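Local coordinates for protein superoxide dismutase [Fe] (Sulfolobus acidocaldarius, PDB 1B06) that converts toxic superoxide radicals into hydrogen peroxide and oxygen, using one iron ion in each subunit, at residues S133-L138 / I168-E173; L74-N79 / V152-M157; D110-S115 / S144-I149. All coordinates share one frame; numbering follows the deposited sequence.

Contact 1 (S133-L138 / I168-E173). With FE (Fe (III) ion), chain G.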
ATOM      1  N   SER A 133      -4.992  -0.605 -11.103  1.00 11.90           N
ATOM      2  CA  SER A 133      -5.523   0.743 -11.284  1.00 12.25           C
ATOM      3  C   SER A 133      -4.633   1.838 -10.714  1.00 13.38           C
ATOM      4  O   SER A 133      -4.052   1.679  -9.641  1.00 16.67           O
ATOM      5  CB  SER A 133      -6.905   0.834 -10.640  1.00 12.46           C
ATOM      6  OG  SER A 133      -7.880   0.274 -11.497  1.00 24.23           O
ATOM      7  N   GLY A 134      -4.545   2.956 -11.430  1.00 11.62           N
ATOM      8  CA  GLY A 134      -3.717   4.052 -10.973  1.00  8.89           C
ATOM      9  C   GLY A 134      -3.447   5.066 -12.057  1.00 11.26           C
ATOM     10  O   GLY A 134      -4.238   5.215 -12.986  1.00 14.76           O
ATOM     11  N   TRP A 135      -2.327   5.771 -11.936  1.00 10.78           N
ATOM     12  CA  TRP A 135      -1.948   6.793 -12.907  1.00  7.60           C
ATOM     13  C   TRP A 135      -0.453   6.737 -13.184  1.00 12.11           C
ATOM     14  O   TRP A 135       0.307   6.168 -12.401  1.00  9.80           O
ATOM     15  CB  TRP A 135      -2.227   8.199 -12.362  1.00  7.02           C
ATOM     16  CG  TRP A 135      -3.565   8.428 -11.753  1.00 10.76           C
ATOM     17  CD1 TRP A 135      -4.054   7.880 -10.601  1.00  8.76           C
ATOM     18  CD2 TRP A 135      -4.578   9.317 -12.240  1.00 11.34           C
ATOM     19  NE1 TRP A 135      -5.312   8.374 -10.341  1.00  8.12           N
ATOM     20  CE2 TRP A 135      -5.657   9.258 -11.331  1.00 12.39           C
ATOM     21  CE3 TRP A 135      -4.678  10.158 -13.357  1.00  8.66           C
ATOM     22  CZ2 TRP A 135      -6.826  10.010 -11.505  1.00 11.08           C
ATOM     23  CZ3 TRP A 135      -5.840  10.906 -13.530  1.00  7.27           C
ATOM     24  CH2 TRP A 135      -6.898  10.827 -12.606  1.00  7.52           C
ATOM     25  N   THR A 136      -0.036   7.323 -14.304  1.00  9.05           N
ATOM     26  CA  THR A 136       1.385   7.424 -14.610  1.00 12.27           C
ATOM     27  C   THR A 136       1.559   8.924 -14.735  1.00 11.19           C
ATOM     28  O   THR A 136       0.830   9.593 -15.471  1.00 12.89           O
ATOM     29  CB  THR A 136       1.797   6.719 -15.905  1.00 12.14           C
ATOM     30  OG1 THR A 136       1.649   5.303 -15.738  1.00 16.41           O
ATOM     31  CG2 THR A 136       3.265   7.003 -16.202  1.00 11.94           C
ATOM     32  N   VAL A 137       2.510   9.454 -13.983  1.00 10.96           N
ATOM     33  CA  VAL A 137       2.732  10.887 -13.936  1.00 11.91           C
ATOM     34  C   VAL A 137       4.155  11.293 -14.264  1.00 10.73           C
ATOM     35  O   VAL A 137       5.085  10.498 -14.141  1.00 15.95           O
ATOM     36  CB  VAL A 137       2.400  11.405 -12.512  1.00 12.91           C
ATOM     37  CG1 VAL A 137       2.401  12.906 -12.482  1.00 20.01           C
ATOM     38  CG2 VAL A 137       1.048  10.869 -12.066  1.00 16.09           C
ATOM     39  N   LEU A 138       4.311  12.539 -14.695  1.00 11.86           N
ATOM     40  CA  LEU A 138       5.624  13.099 -14.974  1.00 14.57           C
ATOM     41  C   LEU A 138       5.732  14.316 -14.062  1.00 15.12           C
ATOM     42  O   LEU A 138       4.980  15.284 -14.221  1.00 13.69           O
ATOM     43  CB  LEU A 138       5.758  13.539 -16.432  1.00 10.84           C
ATOM     44  CG  LEU A 138       7.156  14.096 -16.724  1.00 13.92           C
ATOM     45  CD1 LEU A 138       8.160  12.954 -16.687  1.00 17.01           C
ATOM     46  CD2 LEU A 138       7.191  14.785 -18.075  1.00 17.99           C
ATOM     47  N   ILE A 168       0.063  13.723 -17.174  1.00 15.07           N
ATOM     48  CA  ILE A 168      -0.613  12.658 -16.446  1.00 12.89           C
ATOM     49  C   ILE A 168      -1.626  11.857 -17.258  1.00 13.00           C
ATOM     50  O   ILE A 168      -2.336  12.404 -18.101  1.00 15.81           O
ATOM     51  CB  ILE A 168      -1.338  13.241 -15.216  1.00 16.13           C
ATOM     52  CG1 ILE A 168      -1.946  12.118 -14.374  1.00 20.55           C
ATOM     53  CG2 ILE A 168      -2.411  14.218 -15.671  1.00 14.04           C
ATOM     54  CD1 ILE A 168      -2.231  12.524 -12.946  1.00 23.39           C
ATOM     55  N   VAL A 169      -1.689  10.556 -16.989  1.00 12.22           N
ATOM     56  CA  VAL A 169      -2.633   9.666 -17.661  1.00 12.60           C
ATOM     57  C   VAL A 169      -3.370   8.843 -16.626  1.00 11.40           C
ATOM     58  O   VAL A 169      -2.743   8.202 -15.779  1.00 10.70           O
ATOM     59  CB  VAL A 169      -1.960   8.631 -18.579  1.00 13.95           C
ATOM     60  CG1 VAL A 169      -2.826   8.404 -19.790  1.00 12.66           C
ATOM     61  CG2 VAL A 169      -0.573   9.064 -18.949  1.00 21.26           C
ATOM     62  N   ASP A 170      -4.694   8.846 -16.709  1.00  7.33           N
ATOM     63  CA  ASP A 170      -5.526   8.076 -15.793  1.00 10.81           C
ATOM     64  C   ASP A 170      -5.511   6.643 -16.292  1.00 12.10           C
ATOM     65  O   ASP A 170      -5.766   6.399 -17.474  1.00 16.33           O
ATOM     66  CB  ASP A 170      -6.960   8.613 -15.805  1.00  9.91           C
ATOM     67  CG  ASP A 170      -7.830   8.005 -14.717  1.00  9.58           C
ATOM     68  OD1 ASP A 170      -7.407   7.033 -14.046  1.00  5.17           O
ATOM     69  OD2 ASP A 170      -8.956   8.508 -14.535  1.00 17.80           O
ATOM     70  N   GLU A 171      -5.215   5.696 -15.406  1.00 12.54           N
ATOM     71  CA  GLU A 171      -5.175   4.296 -15.804  1.00 10.68           C
ATOM     72  C   GLU A 171      -6.135   3.412 -15.023  1.00 12.03           C
ATOM     73  O   GLU A 171      -5.988   2.188 -14.995  1.00 13.14           O
ATOM     74  CB  GLU A 171      -3.746   3.756 -15.705  1.00 14.56           C
ATOM     75  CG  GLU A 171      -2.878   4.133 -16.906  1.00 13.76           C
ATOM     76  CD  GLU A 171      -1.531   3.439 -16.890  1.00 18.47           C
ATOM     77  OE1 GLU A 171      -1.454   2.256 -17.295  1.00 15.50           O
ATOM     78  OE2 GLU A 171      -0.547   4.078 -16.468  1.00 19.07           O
ATOM     79  N   PHE A 172      -7.114   4.034 -14.376  1.00 11.49           N
ATOM     80  CA  PHE A 172      -8.137   3.277 -13.665  1.00 10.38           C
ATOM     81  C   PHE A 172      -8.926   2.677 -14.826  1.00 10.62           C
ATOM     82  O   PHE A 172      -9.063   3.312 -15.869  1.00 10.12           O
ATOM     83  CB  PHE A 172      -9.043   4.215 -12.868  1.00 13.04           C
ATOM     84  CG  PHE A 172      -8.667   4.340 -11.420  1.00 14.72           C
ATOM     85  CD1 PHE A 172      -7.448   4.908 -11.049  1.00 15.22           C
ATOM     86  CD2 PHE A 172      -9.537   3.900 -10.423  1.00 16.25           C
ATOM     87  CE1 PHE A 172      -7.099   5.036  -9.698  1.00 16.36           C
ATOM     88  CE2 PHE A 172      -9.201   4.021  -9.071  1.00 19.93           C
ATOM     89  CZ  PHE A 172      -7.978   4.592  -8.707  1.00 16.38           C
ATOM     90  N   GLU A 173      -9.448   1.470 -14.661  1.00 14.61           N
ATOM     91  CA  GLU A 173     -10.193   0.835 -15.745  1.00 12.94           C
ATOM     92  C   GLU A 173     -11.369   1.659 -16.277  1.00 16.07           C
ATOM     93  O   GLU A 173     -11.699   1.564 -17.459  1.00 17.28           O
ATOM     94  CB  GLU A 173     -10.678  -0.545 -15.302  1.00  7.01           C
ATOM     95  CG  GLU A 173      -9.547  -1.530 -15.131  1.00 10.19           C
ATOM     96  CD  GLU A 173      -9.992  -2.836 -14.533  1.00 10.99           C
ATOM     97  OE1 GLU A 173     -10.813  -2.819 -13.589  1.00 17.35           O
ATOM     98  OE2 GLU A 173      -9.515  -3.888 -15.004  1.00 21.25           O
TER
HETATM   99 FE    FE G 322     -10.469   8.407 -13.456  1.00 18.06          FE
HETATM  100  O   HOH W   1     -10.057  -0.649 -12.029  1.00 30.53           O
HETATM  101  O   HOH W   2      -9.259   7.722 -11.912  1.00 15.16           O

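Contact 2 (L74-N79 / V152-M157)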
ATOM      1  N   LEU A  74      -9.714  10.587   3.185  1.00 12.20           N
ATOM      2  CA  LEU A  74      -9.418  11.897   2.634  1.00 14.70           C
ATOM      3  C   LEU A  74      -8.327  11.876   1.557  1.00 16.11           C
ATOM      4  O   LEU A  74      -8.457  12.594   0.562  1.00 16.24           O
ATOM      5  CB  LEU A  74      -9.047  12.870   3.759  1.00 10.94           C
ATOM      6  CG  LEU A  74     -10.261  13.396   4.533  1.00 12.02           C
ATOM      7  CD1 LEU A  74      -9.805  14.045   5.822  1.00 11.92           C
ATOM      8  CD2 LEU A  74     -11.030  14.397   3.679  1.00 10.71           C
ATOM      9  N   THR A  75      -7.262  11.079   1.729  1.00 13.93           N
ATOM     10  CA  THR A  75      -6.219  11.035   0.686  1.00 16.22           C
ATOM     11  C   THR A  75      -6.812  10.434  -0.562  1.00 10.21           C
ATOM     12  O   THR A  75      -6.486  10.839  -1.669  1.00 14.64           O
ATOM     13  CB  THR A  75      -4.994  10.130   0.984  1.00 12.04           C
ATOM     14  OG1 THR A  75      -5.234   9.303   2.123  1.00 19.61           O
ATOM     15  CG2 THR A  75      -3.777  10.963   1.164  1.00 17.32           C
ATOM     16  N   PHE A  76      -7.658   9.433  -0.364  1.00  9.65           N
ATOM     17  CA  PHE A  76      -8.312   8.765  -1.468  1.00  8.35           C
ATOM     18  C   PHE A  76      -9.134   9.763  -2.278  1.00 10.84           C
ATOM     19  O   PHE A  76      -8.899   9.963  -3.476  1.00 12.34           O
ATOM     20  CB  PHE A  76      -9.219   7.651  -0.943  1.00  2.89           C
ATOM     21  CG  PHE A  76     -10.017   6.980  -2.016  1.00  8.22           C
ATOM     22  CD1 PHE A  76      -9.380   6.271  -3.031  1.00  9.85           C
ATOM     23  CD2 PHE A  76     -11.401   7.103  -2.053  1.00 12.06           C
ATOM     24  CE1 PHE A  76     -10.109   5.697  -4.077  1.00 10.05           C
ATOM     25  CE2 PHE A  76     -12.143   6.532  -3.095  1.00  8.35           C
ATOM     26  CZ  PHE A  76     -11.494   5.830  -4.108  1.00 11.04           C
ATOM     27  N   ASN A  77     -10.084  10.410  -1.613  1.00  9.96           N
ATOM     28  CA  ASN A  77     -10.962  11.368  -2.271  1.00 10.77           C
ATOM     29  C   ASN A  77     -10.328  12.678  -2.727  1.00 10.24           C
ATOM     30  O   ASN A  77     -10.584  13.128  -3.839  1.00 10.06           O
ATOM     31  CB  ASN A  77     -12.159  11.659  -1.373  1.00  9.35           C
ATOM     32  CG  ASN A  77     -13.163  10.528  -1.372  1.00 11.42           C
ATOM     33  OD1 ASN A  77     -13.755  10.218  -2.399  1.00 14.99           O
ATOM     34  ND2 ASN A  77     -13.354   9.903  -0.221  1.00 15.67           N
ATOM     35  N   ILE A  78      -9.509  13.298  -1.883  1.00 11.87           N
ATOM     36  CA  ILE A  78      -8.891  14.564  -2.265  1.00 12.74           C
ATOM     37  C   ILE A  78      -7.962  14.387  -3.464  1.00 13.77           C
ATOM     38  O   ILE A  78      -7.935  15.223  -4.369  1.00 12.43           O
ATOM     39  CB  ILE A  78      -8.110  15.189  -1.087  1.00 12.29           C
ATOM     40  CG1 ILE A  78      -9.068  15.461   0.080  1.00 12.46           C
ATOM     41  CG2 ILE A  78      -7.452  16.496  -1.530  1.00 12.25           C
ATOM     42  CD1 ILE A  78      -8.436  16.194   1.256  1.00  9.30           C
ATOM     43  N   ASN A  79      -7.193  13.302  -3.463  1.00 13.61           N
ATOM     44  CA  ASN A  79      -6.288  13.022  -4.571  1.00 15.11           C
ATOM     45  C   ASN A  79      -7.123  12.684  -5.807  1.00 14.54           C
ATOM     46  O   ASN A  79      -6.794  13.095  -6.918  1.00 16.58           O
ATOM     47  CB  ASN A  79      -5.359  11.850  -4.224  1.00 13.54           C
ATOM     48  CG  ASN A  79      -4.056  12.309  -3.576  1.00 15.41           C
ATOM     49  OD1 ASN A  79      -3.329  13.131  -4.136  1.00 17.58           O
ATOM     50  ND2 ASN A  79      -3.757  11.776  -2.391  1.00  8.35           N
ATOM     51  N   VAL A 152       1.682   5.737 -10.171  1.00 12.23           N
ATOM     52  CA  VAL A 152       0.983   5.929  -8.911  1.00  9.31           C
ATOM     53  C   VAL A 152      -0.108   4.872  -8.780  1.00 12.21           C
ATOM     54  O   VAL A 152      -0.911   4.671  -9.701  1.00 11.99           O
ATOM     55  CB  VAL A 152       0.375   7.355  -8.848  1.00 11.39           C
ATOM     56  CG1 VAL A 152      -0.517   7.513  -7.628  1.00 10.26           C
ATOM     57  CG2 VAL A 152       1.497   8.381  -8.820  1.00  7.78           C
ATOM     58  N   GLU A 153      -0.114   4.175  -7.648  1.00 10.14           N
ATOM     59  CA  GLU A 153      -1.110   3.136  -7.397  1.00 11.58           C
ATOM     60  C   GLU A 153      -2.323   3.783  -6.726  1.00 14.23           C
ATOM     61  O   GLU A 153      -2.182   4.594  -5.803  1.00 14.55           O
ATOM     62  CB  GLU A 153      -0.501   2.031  -6.530  1.00 12.06           C
ATOM     63  CG  GLU A 153       0.302   1.030  -7.352  1.00 11.35           C
ATOM     64  CD  GLU A 153       1.288   0.232  -6.528  1.00 15.25           C
ATOM     65  OE1 GLU A 153       0.863  -0.467  -5.585  1.00 18.24           O
ATOM     66  OE2 GLU A 153       2.494   0.297  -6.831  1.00 16.75           O
ATOM     67  N   ASN A 154      -3.513   3.430  -7.201  1.00 15.10           N
ATOM     68  CA  ASN A 154      -4.744   4.029  -6.702  1.00 11.71           C
ATOM     69  C   ASN A 154      -4.537   5.523  -6.937  1.00 11.08           C
ATOM     70  O   ASN A 154      -3.847   5.908  -7.883  1.00  8.14           O
ATOM     71  CB  ASN A 154      -4.942   3.732  -5.213  1.00 11.88           C
ATOM     72  CG  ASN A 154      -6.409   3.786  -4.799  1.00 12.74           C
ATOM     73  OD1 ASN A 154      -7.149   4.682  -5.206  1.00 14.15           O
ATOM     74  ND2 ASN A 154      -6.831   2.825  -3.985  1.00 12.49           N
ATOM     75  N   HIS A 155      -5.106   6.369  -6.090  1.00  9.66           N
ATOM     76  CA  HIS A 155      -4.935   7.810  -6.271  1.00 11.63           C
ATOM     77  C   HIS A 155      -3.863   8.374  -5.343  1.00 11.11           C
ATOM     78  O   HIS A 155      -3.379   9.491  -5.555  1.00 11.43           O
ATOM     79  CB  HIS A 155      -6.236   8.567  -5.950  1.00 11.26           C
ATOM     80  CG  HIS A 155      -7.406   8.188  -6.804  1.00 13.71           C
ATOM     81  ND1 HIS A 155      -7.388   8.280  -8.179  1.00 13.26           N
ATOM     82  CD2 HIS A 155      -8.645   7.757  -6.471  1.00  9.55           C
ATOM     83  CE1 HIS A 155      -8.568   7.921  -8.656  1.00  9.41           C
ATOM     84  NE2 HIS A 155      -9.348   7.598  -7.641  1.00 14.36           N
ATOM     85  N   PHE A 156      -3.481   7.600  -4.330  1.00 11.19           N
ATOM     86  CA  PHE A 156      -2.563   8.106  -3.318  1.00 12.26           C
ATOM     87  C   PHE A 156      -1.257   7.400  -3.003  1.00 12.08           C
ATOM     88  O   PHE A 156      -0.568   7.804  -2.072  1.00 10.05           O
ATOM     89  CB  PHE A 156      -3.336   8.257  -2.005  1.00 11.31           C
ATOM     90  CG  PHE A 156      -4.001   6.991  -1.555  1.00 10.45           C
ATOM     91  CD1 PHE A 156      -5.233   6.615  -2.073  1.00  9.46           C
ATOM     92  CD2 PHE A 156      -3.382   6.159  -0.625  1.00 13.21           C
ATOM     93  CE1 PHE A 156      -5.849   5.418  -1.672  1.00 12.69           C
ATOM     94  CE2 PHE A 156      -3.984   4.966  -0.217  1.00 10.21           C
ATOM     95  CZ  PHE A 156      -5.220   4.594  -0.742  1.00 13.44           C
ATOM     96  N   MET A 157      -0.902   6.362  -3.747  1.00 13.86           N
ATOM     97  CA  MET A 157       0.348   5.675  -3.455  1.00 13.69           C
ATOM     98  C   MET A 157       1.439   5.944  -4.490  1.00 14.39           C
ATOM     99  O   MET A 157       1.190   5.872  -5.689  1.00 10.20           O
ATOM    100  CB  MET A 157       0.110   4.170  -3.342  1.00  9.92           C
ATOM    101  CG  MET A 157      -0.709   3.774  -2.132  1.00 17.17           C
ATOM    102  SD  MET A 157      -1.061   2.014  -2.060  1.00 19.11           S
ATOM    103  CE  MET A 157      -2.475   1.905  -3.131  1.00 30.15           C
TER

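Contact 3 (D110-S115 / S144-I149). Unlike the reference sequence in segment 110-115: D110 (reference Asn).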
ATOM      1  N   ASP A 110      14.562  16.513 -24.419  1.00 18.38           N
ATOM      2  CA  ASP A 110      15.652  16.172 -25.323  1.00 19.84           C
ATOM      3  C   ASP A 110      16.949  15.936 -24.557  1.00 19.04           C
ATOM      4  O   ASP A 110      17.701  15.012 -24.860  1.00 20.70           O
ATOM      5  CB  ASP A 110      15.862  17.289 -26.345  1.00 22.92           C
ATOM      6  CG  ASP A 110      14.899  17.200 -27.514  1.00 23.79           C
ATOM      7  OD1 ASP A 110      14.233  16.155 -27.682  1.00 21.88           O
ATOM      8  OD2 ASP A 110      14.806  18.191 -28.265  1.00 29.80           O
ATOM      9  N   LYS A 111      17.196  16.768 -23.554  1.00 16.37           N
ATOM     10  CA  LYS A 111      18.404  16.658 -22.753  1.00 19.89           C
ATOM     11  C   LYS A 111      18.433  15.432 -21.843  1.00 22.77           C
ATOM     12  O   LYS A 111      19.497  14.854 -21.600  1.00 21.76           O
ATOM     13  CB  LYS A 111      18.570  17.914 -21.905  1.00 18.08           C
ATOM     14  CG  LYS A 111      18.690  19.187 -22.705  1.00 25.14           C
ATOM     15  CD  LYS A 111      19.244  20.297 -21.848  1.00 31.88           C
ATOM     16  CE  LYS A 111      19.174  21.630 -22.563  1.00 39.70           C
ATOM     17  NZ  LYS A 111      18.934  22.749 -21.608  1.00 48.24           N
ATOM     18  N   GLN A 112      17.269  15.035 -21.341  1.00 24.01           N
ATOM     19  CA  GLN A 112      17.191  13.904 -20.423  1.00 22.04           C
ATOM     20  C   GLN A 112      16.772  12.582 -21.048  1.00 21.18           C
ATOM     21  O   GLN A 112      17.042  11.521 -20.490  1.00 23.19           O
ATOM     22  CB  GLN A 112      16.252  14.254 -19.263  1.00 15.33           C
ATOM     23  CG  GLN A 112      16.735  15.459 -18.454  1.00 17.53           C
ATOM     24  CD  GLN A 112      15.750  15.898 -17.391  1.00 15.79           C
ATOM     25  OE1 GLN A 112      14.830  15.160 -17.038  1.00 21.98           O
ATOM     26  NE2 GLN A 112      15.938  17.106 -16.874  1.00 13.45           N
ATOM     27  N   TYR A 113      16.124  12.635 -22.204  1.00 17.81           N
ATOM     28  CA  TYR A 113      15.689  11.410 -22.851  1.00 17.64           C
ATOM     29  C   TYR A 113      16.250  11.262 -24.256  1.00 21.17           C
ATOM     30  O   TYR A 113      16.038  10.238 -24.909  1.00 16.74           O
ATOM     31  CB  TYR A 113      14.166  11.360 -22.882  1.00 19.73           C
ATOM     32  CG  TYR A 113      13.563  11.243 -21.503  1.00 21.49           C
ATOM     33  CD1 TYR A 113      13.385  12.367 -20.702  1.00 18.63           C
ATOM     34  CD2 TYR A 113      13.190  10.002 -20.989  1.00 19.64           C
ATOM     35  CE1 TYR A 113      12.852  12.257 -19.420  1.00 19.34           C
ATOM     36  CE2 TYR A 113      12.657   9.883 -19.710  1.00 13.82           C
ATOM     37  CZ  TYR A 113      12.492  11.012 -18.932  1.00 18.06           C
ATOM     38  OH  TYR A 113      11.974  10.889 -17.662  1.00 18.24           O
ATOM     39  N   GLY A 114      16.972  12.282 -24.714  1.00 21.19           N
ATOM     40  CA  GLY A 114      17.556  12.234 -26.041  1.00 21.12           C
ATOM     41  C   GLY A 114      16.636  12.759 -27.120  1.00 21.38           C
ATOM     42  O   GLY A 114      17.073  13.456 -28.032  1.00 21.77           O
ATOM     43  N   SER A 115      15.355  12.424 -27.021  1.00 21.07           N
ATOM     44  CA  SER A 115      14.379  12.878 -28.002  1.00 22.20           C
ATOM     45  C   SER A 115      12.966  12.595 -27.520  1.00 21.99           C
ATOM     46  O   SER A 115      12.767  11.833 -26.578  1.00 23.53           O
ATOM     47  CB  SER A 115      14.611  12.175 -29.343  1.00 24.37           C
ATOM     48  OG  SER A 115      14.276  10.801 -29.264  1.00 26.13           O
ATOM     49  N   SER A 144      16.594  18.574  -8.265  1.00 21.22           N
ATOM     50  CA  SER A 144      17.562  18.005  -9.194  1.00 19.90           C
ATOM     51  C   SER A 144      17.406  18.559 -10.601  1.00 19.63           C
ATOM     52  O   SER A 144      18.362  18.581 -11.369  1.00 24.90           O
ATOM     53  CB  SER A 144      17.391  16.499  -9.241  1.00 13.03           C
ATOM     54  OG  SER A 144      16.116  16.188  -9.775  1.00 20.46           O
ATOM     55  N   GLY A 145      16.197  18.999 -10.934  1.00 20.52           N
ATOM     56  CA  GLY A 145      15.942  19.530 -12.258  1.00 10.81           C
ATOM     57  C   GLY A 145      15.495  18.425 -13.195  1.00 15.73           C
ATOM     58  O   GLY A 145      15.345  18.640 -14.400  1.00 15.68           O
ATOM     59  N   ASN A 146      15.275  17.235 -12.640  1.00 12.57           N
ATOM     60  CA  ASN A 146      14.849  16.092 -13.442  1.00 14.63           C
ATOM     61  C   ASN A 146      13.348  16.036 -13.642  1.00 14.64           C
ATOM     62  O   ASN A 146      12.579  16.460 -12.784  1.00 16.46           O
ATOM     63  CB  ASN A 146      15.271  14.773 -12.785  1.00 12.37           C
ATOM     64  CG  ASN A 146      16.766  14.541 -12.826  1.00 15.80           C
ATOM     65  OD1 ASN A 146      17.476  15.112 -13.648  1.00 17.13           O
ATOM     66  ND2 ASN A 146      17.252  13.691 -11.928  1.00 14.60           N
ATOM     67  N   LEU A 147      12.947  15.505 -14.790  1.00 17.99           N
ATOM     68  CA  LEU A 147      11.543  15.306 -15.110  1.00 19.57           C
ATOM     69  C   LEU A 147      11.371  13.832 -14.730  1.00 22.32           C
ATOM     70  O   LEU A 147      11.719  12.932 -15.499  1.00 28.11           O
ATOM     71  CB  LEU A 147      11.301  15.517 -16.608  1.00 17.37           C
ATOM     72  CG  LEU A 147      11.295  16.963 -17.099  1.00 16.70           C
ATOM     73  CD1 LEU A 147      11.286  16.984 -18.613  1.00 20.99           C
ATOM     74  CD2 LEU A 147      10.079  17.678 -16.556  1.00 14.83           C
ATOM     75  N   GLN A 148      10.855  13.591 -13.531  1.00 19.91           N
ATOM     76  CA  GLN A 148      10.702  12.232 -13.025  1.00 14.98           C
ATOM     77  C   GLN A 148       9.405  11.510 -13.364  1.00 12.60           C
ATOM     78  O   GLN A 148       8.315  11.996 -13.064  1.00 16.22           O
ATOM     79  CB  GLN A 148      10.900  12.242 -11.505  1.00 14.47           C
ATOM     80  CG  GLN A 148      10.871  10.875 -10.868  1.00 15.40           C
ATOM     81  CD  GLN A 148      12.083  10.043 -11.222  1.00 14.52           C
ATOM     82  OE1 GLN A 148      13.222  10.484 -11.069  1.00 18.14           O
ATOM     83  NE2 GLN A 148      11.844   8.827 -11.697  1.00 15.64           N
ATOM     84  N   ILE A 149       9.534  10.340 -13.982  1.00 12.62           N
ATOM     85  CA  ILE A 149       8.377   9.520 -14.330  1.00 10.63           C
ATOM     86  C   ILE A 149       8.022   8.671 -13.115  1.00 12.07           C
ATOM     87  O   ILE A 149       8.908   8.227 -12.387  1.00  9.99           O
ATOM     88  CB  ILE A 149       8.685   8.544 -15.484  1.00 10.78           C
ATOM     89  CG1 ILE A 149       8.864   9.301 -16.797  1.00 15.02           C
ATOM     90  CG2 ILE A 149       7.550   7.534 -15.619  1.00 12.77           C
ATOM     91  CD1 ILE A 149       9.323   8.410 -17.937  1.00 16.10           C
TER
HETATM   92  O   HOH W   3      12.174   9.655 -15.221  1.00  9.32           O

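Contact 1 (S133-L138 / I168-E173)
The carboxylate of D170 lies over the indole of W135 while its OD2 binds the iron at 1.9 Å. Both residues belong to the antiparallel sheet of the C-terminal domain of the iron/manganese superoxide dismutase family. H33, H84, H174 and a water complete the metal's ligands. The carboxylate and indole planes are only 10° apart, so the two groups stack. CG of D170 stands anti to the backbone N (chi1 -171°), which carries the carboxylate across the ring. Its other oxygen is held too: the backbone N of F172 donates to D170 OD1 at 3.0 Å, closing an Asx turn. W135 NE1 is hydrogen-bonded to H155 ND1, which, with the packing of D170 and I168, is likely to hold the indole in its orientation. An alanine at W135 would probably leave H155 ND1 without its mate and open a gap beside the iron-bound carboxylate. Away from the metal, I168 CD1 packs on W135 CE3 at 3.4 Å. S133 CB lies over the face of the F172 ring, 3.9 Å from its centroid. In the sheet itself T136 N donates to V169 O at 3.2 Å. V169 N donates to T136 O at 3.1 Å. E171 N donates to G134 O at 2.7 Å. E171 OE1 forms a salt bridge with R184, and T136 OG1 donates to E171 OE2 at 2.6 Å.

Contact 2 (L74-N79 / V152-M157)
N154 OD1 is met from two directions. The backbone N of H155 donates to it in a short but bent hydrogen bond of 2.8 Å, almost side-on to the C=O. The F76 ring makes a packing contact, bringing CE1 to within 3.3 Å of N154 OD1. The oxygen lies at the edge of that ring, in its plane. The amide of N154 is turned 85° from the ring. Here helix 67-89 of the alpha-hairpin domain packs against the loop that follows strand 147-153 of the C-terminal domain. The contact therefore joins the two domains of the family fold.

No hydrogen bond runs between the two segments; they meet mostly through rings and aliphatic carbons. CG of F76 is anti to the backbone N (chi1 175°), which sends the ring out to the loop. There its CE1 also approaches H155 CD2 at 3.5 Å, with the two ring planes at 42°. H155 is one layer out from the metal, with its side chain about 5 Å from the iron at the nearest atoms. Besides its bond to W135, it hydrogen-bonds through NE2 to the hydroxyl of Y41, so both ring nitrogens have partners.

The F156 ring leans against the helix, meeting T75 and F76. F156 CD1 meets F76 CA at 3.8 Å, and F156 CB meets T75 CB at 3.9 Å. One turn on, N79 CB rests on H155 O at 3.4 Å. The amide of N79 hydrogen-bonds to the O of H159 and the N of A161 of the third subunit, and N154 ND2 to P131 O of the second subunit. Within the helix, T75 O accepts from both N79 N and N79 ND2, which reach it from opposite faces of the carbonyl plane, the side-chain bond being 3.0 Å long.

Contact 3 (D110-S115 / S144-I149)
The ring of Y113 has L147 O at its edge, near its plane, and I149 CD1 approaching it obliquely, 4.1 Å from Y113 CE2. F119 makes an edge-to-face pair with the same ring. The second flat group is the amide of Q112. It lies along the backbone of G145, N146 and L147 and hydrogen-bonds to it at both ends. L147 N donates to Q112 OE1 at 3.0 Å. This bond is fairly straight, 164° at the hydrogen, and uses a lone pair in the carbonyl plane. Q112 NE2 donates to G145 O, also at 3.0 Å, but this bond is more bent (140°). Two bonds from one amide hold it against turning. The chain of Q112 is extended beyond CG, so the amide can span from the helix to the backbone of 145-147.

Y113 makes the third bond between the segments. Its OH donates to L147 O at 3.0 Å, nearly along the C=O axis. A water donates to Y113 OH at 2.7 Å and accepts from I149 N, so it bridges the hydroxyl to the strand backbone. The hydroxyl also touches I149 CG1 at 3.6 Å.

Residues 144-146 form a turn. S144 OG accepts from N146 N, an ST turn, and G145 with N146 forms a G1 beta bulge opposite D141. N146 ND2 hydrogen-bonds to K7 O of the third subunit. The contact ties the C-terminal end of helix 103-113 to the L147 end of strand 147-153. L147 packs back on L105, L108 and I109 of that helix and on L138 and Y140 of strand 134-140, while I149 reaches V122 and S126 of helix 116-129.

In the fold
All three contacts lie on or next to the antiparallel sheet, but at different distances from the chain centre. Contact 1 is nearest it, wholly buried, and pairs strands 134-140 and 165-170 beside the iron. Contact 2, centred about 11 Å from the centre of contact 1, adds a helix of the other domain; H155 and W135 connect them. Contact 3 is about 20 Å from the chain centre, at the other end of strand 147-153. Contacts 2 and 3 each include a partly exposed residue, F76 and G145. Contact 1 combines backbone pairing with metal binding. Contact 2 relies on ring packing. Contact 3 depends on side-chain bonds to the backbone. Contacts 1 and 2 touch the second subunit, contacts 2 and 3 the third.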